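PDB 3TVI: aspartokinase from Clostridium acetobutylicum, which probably phosphorylates the beta-carboxyl group of aspartate with ATP, the first step from aspartate toward threonine, methionine and lysine. Local coordinates for residues B[10-15]-B[207-212]. Numbering follows the deposited sequence.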
loop_
_atom_site.group_PDB
_atom_site.type_symbol
_atom_site.label_atom_id
_atom_site.label_comp_id
_atom_site.label_asym_id
_atom_site.label_seq_id
_atom_site.Cartn_x
_atom_site.Cartn_y
_atom_site.Cartn_z
ATOM N N GLY B 10 34.956 10.357 13.028
ATOM C CA GLY B 10 33.967 9.960 14.014
ATOM C C GLY B 10 34.607 9.449 15.274
ATOM O O GLY B 10 35.827 9.429 15.386
ATOM N N GLY B 11 33.773 9.018 16.213
ATOM C CA GLY B 11 34.225 8.575 17.532
ATOM C C GLY B 11 35.228 7.450 17.489
ATOM O O GLY B 11 36.207 7.459 18.227
ATOM N N SER B 12 34.985 6.482 16.613
ATOM C CA SER B 12 35.914 5.362 16.441
ATOM C C SER B 12 37.267 5.830 15.894
ATOM O O SER B 12 38.292 5.214 16.181
ATOM C CB SER B 12 35.323 4.304 15.507
ATOM O OG SER B 12 35.272 4.780 14.174
ATOM N N SER B 13 37.260 6.910 15.111
ATOM C CA SER B 13 38.494 7.504 14.579
ATOM C C SER B 13 39.253 8.381 15.594
ATOM O O SER B 13 40.382 8.809 15.334
ATOM C CB SER B 13 38.185 8.327 13.328
ATOM O OG SER B 13 37.296 7.631 12.471
ATOM N N LEU B 14 38.634 8.660 16.735
ATOM C CA LEU B 14 39.301 9.395 17.792
ATOM C C LEU B 14 39.036 8.740 19.152
ATOM O O LEU B 14 38.864 9.429 20.148
ATOM C CB LEU B 14 38.817 10.848 17.797
ATOM C CG LEU B 14 38.807 11.635 16.481
ATOM C CD1 LEU B 14 38.030 12.932 16.622
ATOM C CD2 LEU B 14 40.209 11.943 16.001
ATOM N N ALA B 15 39.008 7.412 19.205
ATOM C CA ALA B 15 38.725 6.715 20.465
ATOM C C ALA B 15 39.888 6.828 21.464
ATOM O O ALA B 15 39.683 6.831 22.686
ATOM C CB ALA B 15 38.397 5.252 20.199
ATOM N N TRP B 207 35.213 10.098 7.301
ATOM C CA TRP B 207 36.056 9.011 7.785
ATOM C C TRP B 207 35.453 8.247 8.916
ATOM O O TRP B 207 35.128 8.809 9.956
ATOM C CB TRP B 207 37.407 9.548 8.193
ATOM C CG TRP B 207 38.212 9.976 7.013
ATOM C CD1 TRP B 207 38.196 11.202 6.369
ATOM C CD2 TRP B 207 39.167 9.170 6.273
ATOM N NE1 TRP B 207 39.066 11.206 5.311
ATOM C CE2 TRP B 207 39.675 10.017 5.199
ATOM C CE3 TRP B 207 39.631 7.877 6.385
ATOM C CZ2 TRP B 207 40.619 9.571 4.304
ATOM C CZ3 TRP B 207 40.580 7.428 5.468
ATOM C CH2 TRP B 207 41.068 8.260 4.456
ATOM N N THR B 208 35.340 6.935 8.716
ATOM C CA THR B 208 34.611 6.042 9.613
ATOM C C THR B 208 35.443 4.785 9.835
ATOM O O THR B 208 36.647 4.806 9.600
ATOM C CB THR B 208 33.262 5.662 8.985
ATOM O OG1 THR B 208 33.438 4.554 8.094
ATOM C CG2 THR B 208 32.693 6.848 8.210
ATOM N N ASP B 209 34.812 3.694 10.267
ATOM C CA ASP B 209 35.544 2.447 10.519
ATOM C C ASP B 209 35.159 1.326 9.566
ATOM O O ASP B 209 35.347 0.162 9.882
ATOM C CB ASP B 209 35.370 1.992 11.976
ATOM C CG ASP B 209 33.936 1.634 12.317
ATOM O OD1 ASP B 209 33.160 2.548 12.689
ATOM O OD2 ASP B 209 33.592 0.430 12.229
ATOM N N VAL B 210 34.625 1.684 8.400
ATOM C CA VAL B 210 34.260 0.712 7.363
ATOM C C VAL B 210 34.588 1.278 5.982
ATOM O O VAL B 210 34.342 2.458 5.717
ATOM C CB VAL B 210 32.761 0.369 7.402
ATOM C CG1 VAL B 210 32.371 -0.160 8.771
ATOM C CG2 VAL B 210 31.927 1.585 7.030
ATOM N N SER B 211 35.130 0.435 5.104
ATOM C CA SER B 211 35.587 0.874 3.783
ATOM C C SER B 211 34.435 1.114 2.791
ATOM O O SER B 211 34.317 0.438 1.771
ATOM C CB SER B 211 36.572 -0.144 3.231
ATOM O OG SER B 211 37.619 -0.339 4.152
ATOM N N GLY B 212 33.602 2.102 3.088
ATOM C CA GLY B 212 32.420 2.361 2.284
ATOM C C GLY B 212 31.223 1.548 2.743
ATOM O O GLY B 212 31.197 1.040 3.861
#
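Two flat groups belong to this contact, the indole of Trp207 and the carboxylate of Asp209. The indole turns away from residues 10-15 and stacks with Phe9. Side chains of Ile26, Arg33, Thr266 and Pro269 also pack on it, and NE1 is hydrogen-bonded to Glu205 OE1. Trp207 therefore meets the loop mainly through its backbone carbonyl. Asp209 OD1 takes a weak hydrogen bond from Ser12 OG at 3.4 Å. Both side chains hold the crowded position between their own N and carbonyl carbon (chi1 70° for Ser12, 64° for Asp209). The Ser12 hydroxyl stands out of the carboxylate plane, beside OD1 on the CB side.

A second weak bond runs from Gly10 N to Trp207 O, 3.4 Å long and bent to 143°. It continues the parallel pairing of strands 5-9 and 203-208 to the point where the chains part. Ser13 OG also faces this carbonyl, 3.5 Å from Trp207 O, but its hydrogen-bond partner is Thr266 OG1. Beyond the strand, Thr208 OG1 accepts from Val210 N at 3.1 Å, an ST turn. In the loop before helix 17-28, Leu14 N bonds to Gly11 O, following a weak bond from Ser13 N to Gly10 O.

The two loops leave the C-terminal ends of neighbouring parallel strands of the amino acid kinase domain. Gly10, Gly11, Thr208 and Asp209 are predicted to bind ATP, and Glu117, predicted to bind substrate, is nearby. The contact is small and polar, with two weak bonds. If ionised, Asp209 would add negative charge beside Ser12 within the predicted ATP site.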